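Local coordinates for protein polycyclic ketone monooxygenase (Myceliophthora thermophila, PDB 5MQ6) that is a flavin-dependent Baeyer-Villiger monooxygenase that inserts one oxygen atom beside the carbonyl of ketones, particularly bulky polycyclic ones, to yield esters or lactones, at residues A[184-190]-A[494-500]; A[340-344]-A[366-371]; A[281-287]-A[430-436]; A[50-54]-A[237-242]. One frame throughout, in Å; residues are numbered along the deposited sequence.

Interaction 1: A[184-190]-A[494-500]; sequences KTIRWDD and VDIYGRG
V494, a small branched residue that also touches FAD, sets its CG2 against I186 CD1 (4.1 Å). D495 follows with the first rungs of a parallel ladder: its N donates to K184 O, and its O receives I186 N at 2.8 Å. I496 lies on the same buried face as I186, where beta-branched side chains suit both the extended backbone and the apolar surroundings; I186 packs on W195 and L197, I496 on F524. On the other face Y497 presents its ring to R187, whose guanidinium forms a flat stack on it, centres 4.2 Å apart and planes 18° apart. A bend at chi3 (-60°) folds the arginine back over the ring. Y497 also binds I186 O through its N and W188 N through its O. At G498 the direct ladder gives way to a water that bridges W188 O and G498 O. R499 NH1 then forms a salt bridge with D190 OD1 (2.8 Å), while its NE pairs with E570. G500 N donates to the syn lone pair of D190 OD2 (3.1 Å). This in-register parallel pair joins strands 181-189 and 495-497 in the mixed sheet that includes strand 78-84, probably part of the Rossmann-type FAD-binding fold.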
loop_
_atom_site.group_PDB
_atom_site.type_symbol
_atom_site.label_atom_id
_atom_site.label_comp_id
_atom_site.label_asym_id
_atom_site.label_seq_id
_atom_site.Cartn_x
_atom_site.Cartn_y
_atom_site.Cartn_z
ATOM N N LYS A 184 -10.594 -13.377 -11.341
ATOM C CA LYS A 184 -11.952 -13.096 -10.762
ATOM C C LYS A 184 -12.364 -14.035 -9.652
ATOM O O LYS A 184 -13.027 -13.627 -8.712
ATOM C CB LYS A 184 -13.038 -13.185 -11.879
ATOM C CG LYS A 184 -12.909 -12.079 -12.893
ATOM C CD LYS A 184 -12.889 -12.517 -14.340
ATOM C CE LYS A 184 -14.265 -12.711 -14.955
ATOM N NZ LYS A 184 -14.333 -13.775 -16.089
ATOM N N THR A 185 -11.954 -15.302 -9.748
ATOM C CA THR A 185 -12.404 -16.368 -8.890
ATOM C C THR A 185 -11.261 -17.306 -8.657
ATOM O O THR A 185 -10.513 -17.613 -9.582
ATOM C CB THR A 185 -13.528 -17.112 -9.596
ATOM O OG1 THR A 185 -14.585 -16.183 -9.739
ATOM C CG2 THR A 185 -14.091 -18.100 -8.784
ATOM N N ILE A 186 -11.148 -17.797 -7.434
ATOM C CA ILE A 186 -10.174 -18.822 -7.066
ATOM C C ILE A 186 -10.999 -19.869 -6.314
ATOM O O ILE A 186 -11.628 -19.600 -5.276
ATOM C CB ILE A 186 -9.129 -18.149 -6.198
ATOM C CG1 ILE A 186 -8.493 -16.971 -6.961
ATOM C CG2 ILE A 186 -8.108 -19.133 -5.702
ATOM C CD1 ILE A 186 -7.507 -16.214 -6.107
ATOM N N ARG A 187 -11.029 -21.087 -6.846
ATOM C CA ARG A 187 -11.923 -22.088 -6.355
ATOM C C ARG A 187 -11.193 -23.391 -6.134
ATOM O O ARG A 187 -10.588 -23.909 -7.062
ATOM C CB ARG A 187 -13.013 -22.278 -7.413
ATOM C CG ARG A 187 -14.087 -23.279 -7.030
ATOM C CD ARG A 187 -15.262 -23.397 -8.080
ATOM N NE ARG A 187 -15.925 -22.082 -8.241
ATOM C CZ ARG A 187 -16.915 -21.608 -7.478
ATOM N NH1 ARG A 187 -17.445 -22.308 -6.461
ATOM N NH2 ARG A 187 -17.364 -20.418 -7.726
ATOM N N TRP A 188 -11.285 -23.938 -4.926
ATOM C CA TRP A 188 -10.674 -25.222 -4.596
ATOM C C TRP A 188 -11.591 -26.349 -5.103
ATOM O O TRP A 188 -12.812 -26.298 -4.887
ATOM C CB TRP A 188 -10.590 -25.388 -3.095
ATOM C CG TRP A 188 -10.031 -26.741 -2.606
ATOM C CD1 TRP A 188 -10.678 -27.684 -1.953
ATOM C CD2 TRP A 188 -8.685 -27.199 -2.744
ATOM N NE1 TRP A 188 -9.847 -28.732 -1.654
ATOM C CE2 TRP A 188 -8.615 -28.471 -2.148
ATOM C CE3 TRP A 188 -7.541 -26.659 -3.313
ATOM C CZ2 TRP A 188 -7.462 -29.198 -2.092
ATOM C CZ3 TRP A 188 -6.365 -27.420 -3.288
ATOM C CH2 TRP A 188 -6.332 -28.629 -2.681
ATOM N N ASP A 189 -10.983 -27.370 -5.688
ATOM C CA ASP A 189 -11.688 -28.533 -6.176
ATOM C C ASP A 189 -11.350 -29.738 -5.293
ATOM O O ASP A 189 -10.234 -30.256 -5.431
ATOM C CB ASP A 189 -11.236 -28.746 -7.618
ATOM C CG ASP A 189 -12.004 -29.834 -8.336
ATOM O OD1 ASP A 189 -12.574 -30.760 -7.705
ATOM O OD2 ASP A 189 -12.002 -29.733 -9.582
ATOM N N ASP A 190 -12.308 -30.160 -4.402
ATOM C CA ASP A 190 -12.140 -31.271 -3.457
ATOM C C ASP A 190 -11.760 -32.540 -4.192
ATOM O O ASP A 190 -11.093 -33.396 -3.621
ATOM C CB ASP A 190 -13.370 -31.523 -2.545
ATOM C CG ASP A 190 -13.578 -30.413 -1.429
ATOM O OD1 ASP A 190 -12.747 -30.329 -0.467
ATOM O OD2 ASP A 190 -14.597 -29.628 -1.458
ATOM N N VAL A 494 -11.365 -10.659 -5.849
ATOM C CA VAL A 494 -11.707 -12.028 -6.338
ATOM C C VAL A 494 -12.716 -12.633 -5.420
ATOM O O VAL A 494 -12.783 -12.300 -4.274
ATOM C CB VAL A 494 -10.441 -12.930 -6.361
ATOM C CG1 VAL A 494 -9.411 -12.379 -7.359
ATOM C CG2 VAL A 494 -9.738 -12.968 -4.981
ATOM N N ASP A 495 -13.492 -13.568 -5.894
ATOM C CA ASP A 495 -14.210 -14.443 -4.995
ATOM C C ASP A 495 -13.318 -15.661 -4.767
ATOM O O ASP A 495 -12.778 -16.241 -5.730
ATOM C CB ASP A 495 -15.500 -14.877 -5.631
ATOM C CG ASP A 495 -16.473 -13.716 -5.843
ATOM O OD1 ASP A 495 -16.488 -12.770 -5.009
ATOM O OD2 ASP A 495 -17.212 -13.763 -6.847
ATOM N N ILE A 496 -13.235 -16.085 -3.508
ATOM C CA ILE A 496 -12.401 -17.224 -3.118
ATOM C C ILE A 496 -13.281 -18.272 -2.484
ATOM O O ILE A 496 -13.928 -17.973 -1.467
ATOM C CB ILE A 496 -11.259 -16.824 -2.153
ATOM C CG1 ILE A 496 -10.389 -15.782 -2.836
ATOM C CG2 ILE A 496 -10.351 -18.036 -1.818
ATOM C CD1 ILE A 496 -9.160 -15.297 -2.129
ATOM N N TYR A 497 -13.306 -19.488 -3.079
ATOM C CA TYR A 497 -14.171 -20.570 -2.562
ATOM C C TYR A 497 -13.259 -21.720 -2.206
ATOM O O TYR A 497 -12.469 -22.121 -3.013
ATOM C CB TYR A 497 -15.204 -21.033 -3.574
ATOM C CG TYR A 497 -16.091 -19.891 -4.009
ATOM C CD1 TYR A 497 -17.145 -19.418 -3.193
ATOM C CD2 TYR A 497 -15.848 -19.235 -5.217
ATOM C CE1 TYR A 497 -17.960 -18.377 -3.613
ATOM C CE2 TYR A 497 -16.651 -18.161 -5.647
ATOM C CZ TYR A 497 -17.705 -17.745 -4.840
ATOM O OH TYR A 497 -18.442 -16.691 -5.311
ATOM N N GLY A 498 -13.376 -22.247 -1.003
ATOM C CA GLY A 498 -12.556 -23.345 -0.577
ATOM C C GLY A 498 -13.316 -24.667 -0.423
ATOM O O GLY A 498 -14.226 -24.970 -1.200
ATOM N N ARG A 499 -12.933 -25.440 0.604
ATOM C CA ARG A 499 -13.595 -26.709 0.901
ATOM C C ARG A 499 -15.119 -26.530 1.035
ATOM O O ARG A 499 -15.605 -25.604 1.675
ATOM C CB ARG A 499 -13.043 -27.394 2.168
ATOM C CG ARG A 499 -11.606 -27.842 2.060
ATOM C CD ARG A 499 -11.198 -28.651 3.308
ATOM N NE ARG A 499 -9.953 -29.318 3.015
ATOM C CZ ARG A 499 -9.789 -30.372 2.178
ATOM N NH1 ARG A 499 -10.822 -30.909 1.508
ATOM N NH2 ARG A 499 -8.565 -30.886 1.987
ATOM N N GLY A 500 -15.849 -27.464 0.451
ATOM C CA GLY A 500 -17.297 -27.388 0.428
ATOM C C GLY A 500 -17.853 -26.192 -0.281
ATOM O O GLY A 500 -18.965 -25.818 -0.004
HETATM O O HOH W 1 -14.454 -24.600 -3.908
#

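Interaction 2: A[340-344]-A[366-371]; sequences LTDAA and IGSPRH
The backbones of T341 and S368 pass with CA atoms 4.5 Å apart, two irregular segments that follow helices 328-340 and 363-366. An ST turn shapes the second: S368 OG accepts from R370 N and donates to T341 O at 2.6 Å, so one small hydroxyl both folds its own chain and fastens it to the other. G367, with positive phi (116°), takes the chain out of helix 363-366, a conformation easy for a residue without a side chain. Beside it the methyls T341 CG2 and I366 CG2 meet at 3.7 Å, and A343 CB rests on the P369 ring. D342 is the polar centre, a short acid that meets two basic side chains. With CG anti to the backbone N (chi1 -174°), its carboxylate extends to R370 and H371. R370 NH1 forms a salt bridge with D342 OD1 at 3.1 Å. H371 NE2 donates to D342 OD2 at 2.7 Å, meeting that oxygen from above the carboxylate plane, 44° out of it.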
loop_
_atom_site.group_PDB
_atom_site.type_symbol
_atom_site.label_atom_id
_atom_site.label_comp_id
_atom_site.label_asym_id
_atom_site.label_seq_id
_atom_site.Cartn_x
_atom_site.Cartn_y
_atom_site.Cartn_z
ATOM N N LEU A 340 10.233 4.048 14.263
ATOM C CA LEU A 340 8.825 4.138 14.040
ATOM C C LEU A 340 7.999 3.303 14.991
ATOM O O LEU A 340 6.804 3.560 15.155
ATOM C CB LEU A 340 8.502 3.703 12.564
ATOM C CG LEU A 340 9.067 4.729 11.622
ATOM C CD1 LEU A 340 9.348 4.150 10.211
ATOM C CD2 LEU A 340 8.178 5.979 11.599
ATOM N N THR A 341 8.622 2.322 15.638
ATOM C CA THR A 341 7.935 1.505 16.653
ATOM C C THR A 341 8.299 2.027 18.069
ATOM O O THR A 341 8.015 1.406 19.101
ATOM C CB THR A 341 8.311 0.023 16.514
ATOM O OG1 THR A 341 9.739 -0.168 16.558
ATOM C CG2 THR A 341 7.824 -0.514 15.256
ATOM N N ASP A 342 8.930 3.166 18.128
ATOM C CA ASP A 342 9.295 3.792 19.426
ATOM C C ASP A 342 10.181 2.822 20.224
ATOM O O ASP A 342 9.945 2.524 21.412
ATOM C CB ASP A 342 8.044 4.276 20.149
ATOM C CG ASP A 342 8.339 5.071 21.441
ATOM O OD1 ASP A 342 9.402 5.716 21.508
ATOM O OD2 ASP A 342 7.480 5.074 22.387
ATOM N N ALA A 343 11.182 2.286 19.537
ATOM C CA ALA A 343 12.035 1.256 20.105
ATOM C C ALA A 343 13.510 1.489 19.912
ATOM O O ALA A 343 14.261 0.583 20.163
ATOM C CB ALA A 343 11.661 -0.068 19.519
ATOM N N ALA A 344 13.948 2.670 19.501
ATOM C CA ALA A 344 15.353 2.858 19.217
ATOM C C ALA A 344 16.097 2.848 20.562
ATOM O O ALA A 344 15.732 3.595 21.458
ATOM C CB ALA A 344 15.595 4.156 18.447
ATOM N N ILE A 366 1.453 1.521 14.354
ATOM C CA ILE A 366 2.293 0.360 14.020
ATOM C C ILE A 366 2.471 -0.648 15.161
ATOM O O ILE A 366 2.478 -1.854 14.913
ATOM C CB ILE A 366 3.688 0.885 13.562
ATOM C CG1 ILE A 366 3.535 1.626 12.271
ATOM C CG2 ILE A 366 4.657 -0.222 13.449
ATOM C CD1 ILE A 366 2.669 0.931 11.276
ATOM N N GLY A 367 2.541 -0.172 16.403
ATOM C CA GLY A 367 2.875 -1.038 17.534
ATOM C C GLY A 367 4.187 -0.551 18.109
ATOM O O GLY A 367 4.925 0.177 17.463
ATOM N N SER A 368 4.503 -0.986 19.300
ATOM C CA SER A 368 5.797 -0.771 19.920
ATOM C C SER A 368 6.091 -1.936 20.787
ATOM O O SER A 368 5.201 -2.357 21.450
ATOM C CB SER A 368 5.733 0.472 20.848
ATOM O OG SER A 368 6.991 0.723 21.440
ATOM N N PRO A 369 7.331 -2.456 20.828
ATOM C CA PRO A 369 7.574 -3.504 21.830
ATOM C C PRO A 369 7.932 -2.984 23.208
ATOM O O PRO A 369 8.372 -3.770 24.080
ATOM C CB PRO A 369 8.814 -4.218 21.287
ATOM C CG PRO A 369 9.589 -3.142 20.555
ATOM C CD PRO A 369 8.522 -2.223 20.005
ATOM N N ARG A 370 7.838 -1.696 23.444
ATOM C CA ARG A 370 8.492 -1.166 24.614
ATOM C C ARG A 370 7.543 -0.832 25.719
ATOM O O ARG A 370 8.007 -0.462 26.787
ATOM C CB ARG A 370 9.194 0.100 24.197
ATOM C CG ARG A 370 10.301 0.495 25.096
ATOM C CD ARG A 370 10.345 1.974 25.143
ATOM N NE ARG A 370 11.256 2.504 24.170
ATOM C CZ ARG A 370 11.273 3.783 23.798
ATOM N NH1 ARG A 370 10.351 4.654 24.273
ATOM N NH2 ARG A 370 12.203 4.195 22.911
ATOM N N HIS A 371 6.240 -0.859 25.469
ATOM C CA HIS A 371 5.340 -0.310 26.430
ATOM C C HIS A 371 4.327 -1.303 26.919
ATOM O O HIS A 371 3.354 -0.878 27.474
ATOM C CB HIS A 371 4.599 0.922 25.868
ATOM C CG HIS A 371 5.502 2.006 25.434
ATOM N ND1 HIS A 371 5.995 2.953 26.303
ATOM C CD2 HIS A 371 6.059 2.270 24.238
ATOM C CE1 HIS A 371 6.786 3.776 25.648
ATOM N NE2 HIS A 371 6.853 3.374 24.395
#

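Interaction 3: A[281-287]-A[430-436]; sequences AIQVVPK and SDEYLQT
The aromatic ring of Y433 is the main bump, a knob set into a hollow of helix 279-289 lined by A281, I282, V285 and P286. I282 closes the hollow over one face of the ring: its CD1 stands 3.7 Å from the centroid and 20° off the normal, a CH-pi contact, and the two side chains cross at about a right angle. V285 CB comes to the ring edge, 3.9 Å from Y433 CE1, and P286 CD also lies near the ring plane at the edge. A long flat residue suits this slot because it can slide beneath the isoleucine while its edge meets the shorter valine and proline. With CG anti to the backbone N (chi1 174°), the tyrosine carries its ring out to the surface of 281-286. The grooved helix is consistent with a Rossmann-type GxGxxA motif: T277 and T280 bind NADPH, and A281, in its first turn, lies near that cofactor. Smaller bumps fit beside the ring. I282 CG2 presses on S430 CB at 3.5 Å, while T436 CG2 touches V285 CG1 and T436 OG1 approaches P286 CG. S430 shapes its own chain, its OG accepting from E432 N in an ST turn and from Y433 N in an ST motif. At one side, E432 OE1 lies 3.6 Å from P286 CB; one water joins it to Q283 O, and another, 2.6 Å from E432 OE1, joins it to K287 NZ, which has its direct salt bridge with E262.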
loop_
_atom_site.group_PDB
_atom_site.type_symbol
_atom_site.label_atom_id
_atom_site.label_comp_id
_atom_site.label_asym_id
_atom_site.label_seq_id
_atom_site.Cartn_x
_atom_site.Cartn_y
_atom_site.Cartn_z
ATOM N N ALA A 281 0.086 13.872 -4.780
ATOM C CA ALA A 281 0.013 15.332 -5.053
ATOM C C ALA A 281 1.290 16.106 -4.590
ATOM O O ALA A 281 1.809 16.984 -5.307
ATOM C CB ALA A 281 -1.219 15.878 -4.442
ATOM N N ILE A 282 1.803 15.759 -3.419
ATOM C CA ILE A 282 3.042 16.347 -2.927
ATOM C C ILE A 282 4.203 16.233 -3.934
ATOM O O ILE A 282 5.011 17.174 -4.118
ATOM C CB ILE A 282 3.381 15.812 -1.512
ATOM C CG1 ILE A 282 2.668 16.582 -0.382
ATOM C CG2 ILE A 282 4.838 15.941 -1.154
ATOM C CD1 ILE A 282 1.185 16.773 -0.525
ATOM N N GLN A 283 4.259 15.108 -4.636
ATOM C CA GLN A 283 5.337 14.855 -5.594
ATOM C C GLN A 283 4.998 15.520 -6.936
ATOM O O GLN A 283 5.912 16.009 -7.587
ATOM C CB GLN A 283 5.620 13.345 -5.749
ATOM C CG GLN A 283 6.300 12.764 -4.558
ATOM C CD GLN A 283 6.562 11.239 -4.642
ATOM O OE1 GLN A 283 6.117 10.554 -5.571
ATOM N NE2 GLN A 283 7.316 10.704 -3.645
ATOM N N VAL A 284 3.718 15.538 -7.340
ATOM C CA VAL A 284 3.334 15.973 -8.690
ATOM C C VAL A 284 3.224 17.501 -8.767
ATOM O O VAL A 284 3.566 18.080 -9.788
ATOM C CB VAL A 284 1.960 15.445 -9.146
ATOM C CG1 VAL A 284 1.845 15.634 -10.621
ATOM C CG2 VAL A 284 1.888 13.961 -9.006
ATOM N N VAL A 285 2.691 18.103 -7.715
ATOM C CA VAL A 285 2.366 19.544 -7.733
ATOM C C VAL A 285 3.528 20.428 -8.194
ATOM O O VAL A 285 3.343 21.263 -9.008
ATOM C CB VAL A 285 1.802 19.998 -6.423
ATOM C CG1 VAL A 285 1.945 21.516 -6.244
ATOM C CG2 VAL A 285 0.341 19.671 -6.352
ATOM N N PRO A 286 4.744 20.192 -7.720
ATOM C CA PRO A 286 5.815 21.009 -8.232
ATOM C C PRO A 286 6.123 20.901 -9.748
ATOM O O PRO A 286 6.652 21.869 -10.389
ATOM C CB PRO A 286 7.020 20.531 -7.424
ATOM C CG PRO A 286 6.414 20.102 -6.092
ATOM C CD PRO A 286 5.115 19.479 -6.476
ATOM N N LYS A 287 5.839 19.715 -10.290
ATOM C CA LYS A 287 6.192 19.382 -11.631
ATOM C C LYS A 287 5.150 20.016 -12.476
ATOM O O LYS A 287 5.482 20.458 -13.527
ATOM C CB LYS A 287 6.156 17.869 -11.884
ATOM C CG LYS A 287 7.092 17.124 -11.013
ATOM C CD LYS A 287 8.538 17.484 -11.222
ATOM C CE LYS A 287 9.344 16.700 -10.234
ATOM N NZ LYS A 287 10.758 17.082 -10.285
ATOM N N SER A 430 8.900 16.366 1.463
ATOM C CA SER A 430 9.198 17.143 0.307
ATOM C C SER A 430 9.936 18.427 0.692
ATOM O O SER A 430 9.542 19.150 1.676
ATOM C CB SER A 430 7.912 17.537 -0.412
ATOM O OG SER A 430 8.290 18.279 -1.580
ATOM N N ASP A 431 10.980 18.711 -0.101
ATOM C CA ASP A 431 11.697 19.977 -0.058
ATOM C C ASP A 431 11.300 20.988 -1.147
ATOM O O ASP A 431 11.912 22.019 -1.236
ATOM C CB ASP A 431 13.204 19.693 -0.104
ATOM C CG ASP A 431 13.656 18.840 1.033
ATOM O OD1 ASP A 431 13.058 18.972 2.143
ATOM O OD2 ASP A 431 14.630 18.041 0.863
ATOM N N GLU A 432 10.247 20.725 -1.910
ATOM C CA GLU A 432 9.721 21.595 -2.953
ATOM C C GLU A 432 8.213 21.887 -2.870
ATOM O O GLU A 432 7.796 22.857 -3.397
ATOM C CB GLU A 432 9.948 21.013 -4.345
ATOM C CG GLU A 432 11.312 20.416 -4.639
ATOM C CD GLU A 432 11.412 19.758 -6.049
ATOM O OE1 GLU A 432 10.379 19.324 -6.663
ATOM O OE2 GLU A 432 12.547 19.656 -6.548
ATOM N N TYR A 433 7.375 21.043 -2.268
ATOM C CA TYR A 433 5.959 21.243 -2.368
ATOM C C TYR A 433 5.438 22.518 -1.714
ATOM O O TYR A 433 4.622 23.245 -2.271
ATOM C CB TYR A 433 5.264 20.053 -1.713
ATOM C CG TYR A 433 3.773 20.107 -1.583
ATOM C CD1 TYR A 433 2.947 19.895 -2.680
ATOM C CD2 TYR A 433 3.160 20.371 -0.328
ATOM C CE1 TYR A 433 1.564 19.924 -2.533
ATOM C CE2 TYR A 433 1.782 20.357 -0.141
ATOM C CZ TYR A 433 0.969 20.160 -1.254
ATOM O OH TYR A 433 -0.374 20.147 -1.060
ATOM N N LEU A 434 5.857 22.767 -0.498
ATOM C CA LEU A 434 5.355 23.942 0.248
ATOM C C LEU A 434 5.776 25.244 -0.476
ATOM O O LEU A 434 4.919 26.142 -0.734
ATOM C CB LEU A 434 5.825 23.877 1.705
ATOM C CG LEU A 434 5.193 22.753 2.524
ATOM C CD1 LEU A 434 5.877 22.629 3.881
ATOM C CD2 LEU A 434 3.705 22.933 2.678
ATOM N N GLN A 435 7.045 25.264 -0.895
ATOM C CA GLN A 435 7.677 26.391 -1.608
ATOM C C GLN A 435 6.899 26.694 -2.881
ATOM O O GLN A 435 6.921 27.816 -3.326
ATOM C CB GLN A 435 9.123 26.057 -2.084
ATOM C CG GLN A 435 10.262 25.848 -1.055
ATOM C CD GLN A 435 10.130 24.555 -0.195
ATOM O OE1 GLN A 435 9.220 23.714 -0.389
ATOM N NE2 GLN A 435 11.050 24.400 0.745
ATOM N N THR A 436 6.299 25.660 -3.504
ATOM C CA THR A 436 5.506 25.784 -4.749
ATOM C C THR A 436 4.346 26.717 -4.614
ATOM O O THR A 436 4.048 27.507 -5.559
ATOM C CB THR A 436 4.985 24.407 -5.245
ATOM O OG1 THR A 436 6.105 23.562 -5.428
ATOM C CG2 THR A 436 4.265 24.499 -6.562
HETATM O O HOH W 2 7.602 17.229 -3.668
HETATM O O HOH W 3 8.528 17.268 -6.378
HETATM O O HOH W 4 10.365 20.074 -9.125
#

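Interaction 4: A[50-54]-A[237-242]; sequences NERFR and LETFTG
Bent at chi3 (-136°), the side chain of R52 brings its guanidinium to the backbone oxygens of 240-242, while the unusual chi1 of F53 (-115°) sends its ring towards L237. R52 NH2 donates to G242 O at 3.2 Å; the acceptor lies in the guanidinium plane, whereas the nitrogen stands well out of the carbonyl plane, and the N-H...O angle of 136° marks a bent bond. F240 O is close to R52 NH2, at 3.3 Å, but the angle is too poor for a second bond. A long arginine suits this place, for it can span from the helix to backbone oxygens beyond the 3-10 turn, with E238 O over one face of its guanidinium. F53 supplies the apolar half: its CZ meets L237 CG at 3.7 Å, the two side chains crossing at about a right angle, and its CE1 lies beside E238 CA. N50 caps the helix, its OD1 accepting from F53 N at 3.1 Å, which helps to fix the residue bearing the ring. The short helix 51-54 thus sits against the 3-10 segment 237-239, in the connection between strands 230-232 and 244-246; L45 and V48 also touch F53, and L237 and F240 also pack on L472 of strand 471-474.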
loop_
_atom_site.group_PDB
_atom_site.type_symbol
_atom_site.label_atom_id
_atom_site.label_comp_id
_atom_site.label_asym_id
_atom_site.label_seq_id
_atom_site.Cartn_x
_atom_site.Cartn_y
_atom_site.Cartn_z
ATOM N N ASN A 50 -20.183 5.809 -16.421
ATOM C CA ASN A 50 -19.698 6.351 -17.693
ATOM C C ASN A 50 -18.436 5.653 -18.214
ATOM O O ASN A 50 -17.408 5.613 -17.530
ATOM C CB ASN A 50 -19.444 7.859 -17.451
ATOM C CG ASN A 50 -18.946 8.587 -18.665
ATOM O OD1 ASN A 50 -17.841 8.317 -19.155
ATOM N ND2 ASN A 50 -19.736 9.554 -19.142
ATOM N N GLU A 51 -18.500 5.155 -19.447
ATOM C CA GLU A 51 -17.415 4.368 -20.046
ATOM C C GLU A 51 -16.099 5.133 -20.310
ATOM O O GLU A 51 -15.001 4.570 -20.138
ATOM C CB GLU A 51 -17.927 3.772 -21.350
ATOM C CG GLU A 51 -17.108 2.647 -21.958
ATOM C CD GLU A 51 -17.908 1.903 -23.015
ATOM O OE1 GLU A 51 -19.016 2.355 -23.369
ATOM O OE2 GLU A 51 -17.439 0.860 -23.498
ATOM N N ARG A 52 -16.223 6.391 -20.762
ATOM C CA ARG A 52 -15.083 7.353 -20.834
ATOM C C ARG A 52 -14.253 7.328 -19.568
ATOM O O ARG A 52 -13.015 7.301 -19.615
ATOM C CB ARG A 52 -15.586 8.795 -21.063
ATOM C CG ARG A 52 -14.827 9.945 -20.378
ATOM C CD ARG A 52 -15.747 11.136 -20.052
ATOM N NE ARG A 52 -15.104 12.407 -20.392
ATOM C CZ ARG A 52 -14.101 12.970 -19.716
ATOM N NH1 ARG A 52 -13.611 12.385 -18.629
ATOM N NH2 ARG A 52 -13.584 14.124 -20.129
ATOM N N PHE A 53 -14.978 7.391 -18.455
ATOM C CA PHE A 53 -14.420 7.395 -17.137
ATOM C C PHE A 53 -13.726 6.125 -16.701
ATOM O O PHE A 53 -12.596 6.174 -16.192
ATOM C CB PHE A 53 -15.508 7.746 -16.107
ATOM C CG PHE A 53 -15.230 9.022 -15.450
ATOM C CD1 PHE A 53 -15.362 10.190 -16.160
ATOM C CD2 PHE A 53 -14.716 9.057 -14.182
ATOM C CE1 PHE A 53 -15.059 11.411 -15.594
ATOM C CE2 PHE A 53 -14.409 10.275 -13.593
ATOM C CZ PHE A 53 -14.578 11.454 -14.307
ATOM N N ARG A 54 -14.440 5.014 -16.836
ATOM C CA ARG A 54 -13.857 3.686 -16.712
ATOM C C ARG A 54 -12.588 3.483 -17.491
ATOM O O ARG A 54 -11.663 2.826 -17.010
ATOM C CB ARG A 54 -14.829 2.657 -17.231
ATOM C CG ARG A 54 -15.945 2.427 -16.274
ATOM C CD ARG A 54 -17.045 1.666 -16.979
ATOM N NE ARG A 54 -17.533 0.615 -16.110
ATOM C CZ ARG A 54 -18.784 0.178 -16.085
ATOM N NH1 ARG A 54 -19.725 0.716 -16.881
ATOM N NH2 ARG A 54 -19.096 -0.802 -15.244
ATOM N N LEU A 237 -19.229 15.127 -12.337
ATOM C CA LEU A 237 -17.806 14.992 -12.752
ATOM C C LEU A 237 -17.667 14.391 -14.159
ATOM O O LEU A 237 -16.799 14.763 -14.961
ATOM C CB LEU A 237 -17.008 14.175 -11.718
ATOM C CG LEU A 237 -15.470 14.137 -11.867
ATOM C CD1 LEU A 237 -14.798 15.530 -11.844
ATOM C CD2 LEU A 237 -14.845 13.205 -10.805
ATOM N N GLU A 238 -18.537 13.434 -14.441
ATOM C CA GLU A 238 -18.656 12.829 -15.765
ATOM C C GLU A 238 -18.685 13.861 -16.894
ATOM O O GLU A 238 -18.134 13.609 -17.953
ATOM C CB GLU A 238 -19.918 11.998 -15.778
ATOM C CG GLU A 238 -21.163 12.778 -15.331
ATOM C CD GLU A 238 -21.969 12.065 -14.256
ATOM O OE1 GLU A 238 -22.234 10.857 -14.459
ATOM O OE2 GLU A 238 -22.347 12.697 -13.223
ATOM N N THR A 239 -19.263 15.038 -16.617
ATOM C CA THR A 239 -19.572 16.107 -17.607
ATOM C C THR A 239 -18.422 17.072 -17.917
ATOM O O THR A 239 -18.456 17.754 -18.961
ATOM C CB THR A 239 -20.738 17.021 -17.142
ATOM O OG1 THR A 239 -20.255 17.989 -16.201
ATOM C CG2 THR A 239 -21.851 16.249 -16.490
ATOM N N PHE A 240 -17.443 17.190 -17.019
ATOM C CA PHE A 240 -16.267 18.023 -17.319
ATOM C C PHE A 240 -15.748 17.681 -18.712
ATOM O O PHE A 240 -15.512 16.526 -19.020
ATOM C CB PHE A 240 -15.141 17.832 -16.283
ATOM C CG PHE A 240 -13.908 18.600 -16.616
ATOM C CD1 PHE A 240 -13.875 19.994 -16.434
ATOM C CD2 PHE A 240 -12.770 17.972 -17.153
ATOM C CE1 PHE A 240 -12.734 20.731 -16.779
ATOM C CE2 PHE A 240 -11.614 18.710 -17.484
ATOM C CZ PHE A 240 -11.600 20.098 -17.301
ATOM N N THR A 241 -15.554 18.664 -19.568
ATOM C CA THR A 241 -15.256 18.343 -20.963
ATOM C C THR A 241 -13.779 18.335 -21.327
ATOM O O THR A 241 -13.421 17.898 -22.390
ATOM C CB THR A 241 -16.013 19.289 -21.904
ATOM O OG1 THR A 241 -15.355 20.559 -21.932
ATOM C CG2 THR A 241 -17.403 19.475 -21.429
ATOM N N GLY A 242 -12.909 18.839 -20.481
ATOM C CA GLY A 242 -11.458 18.782 -20.770
ATOM C C GLY A 242 -10.849 17.400 -20.448
ATOM O O GLY A 242 -11.508 16.559 -19.829
#

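Interaction 3 is the most buried of the four and depends on shape, with an aromatic knob and waters around E432; interactions 1 and 2, partly buried, lean more on polar bonds. Interaction 1 alone joins strands, so its bonds are chiefly a backbone ladder, with one salt bridge at its C-terminal end and a guanidinium-ring stack. Interaction 2 ties two loops by side-chain bonds around one acid, and interaction 4, also partly buried, sets a short helix on a turn with a single arginine bond and an apolar patch. The four share no helix or strand. Interaction 1 touches FAD and interaction 3 lies near NADPH. Along the chain, interaction 2 nests inside 3 and 3 inside 1, whereas 4 crosses 1.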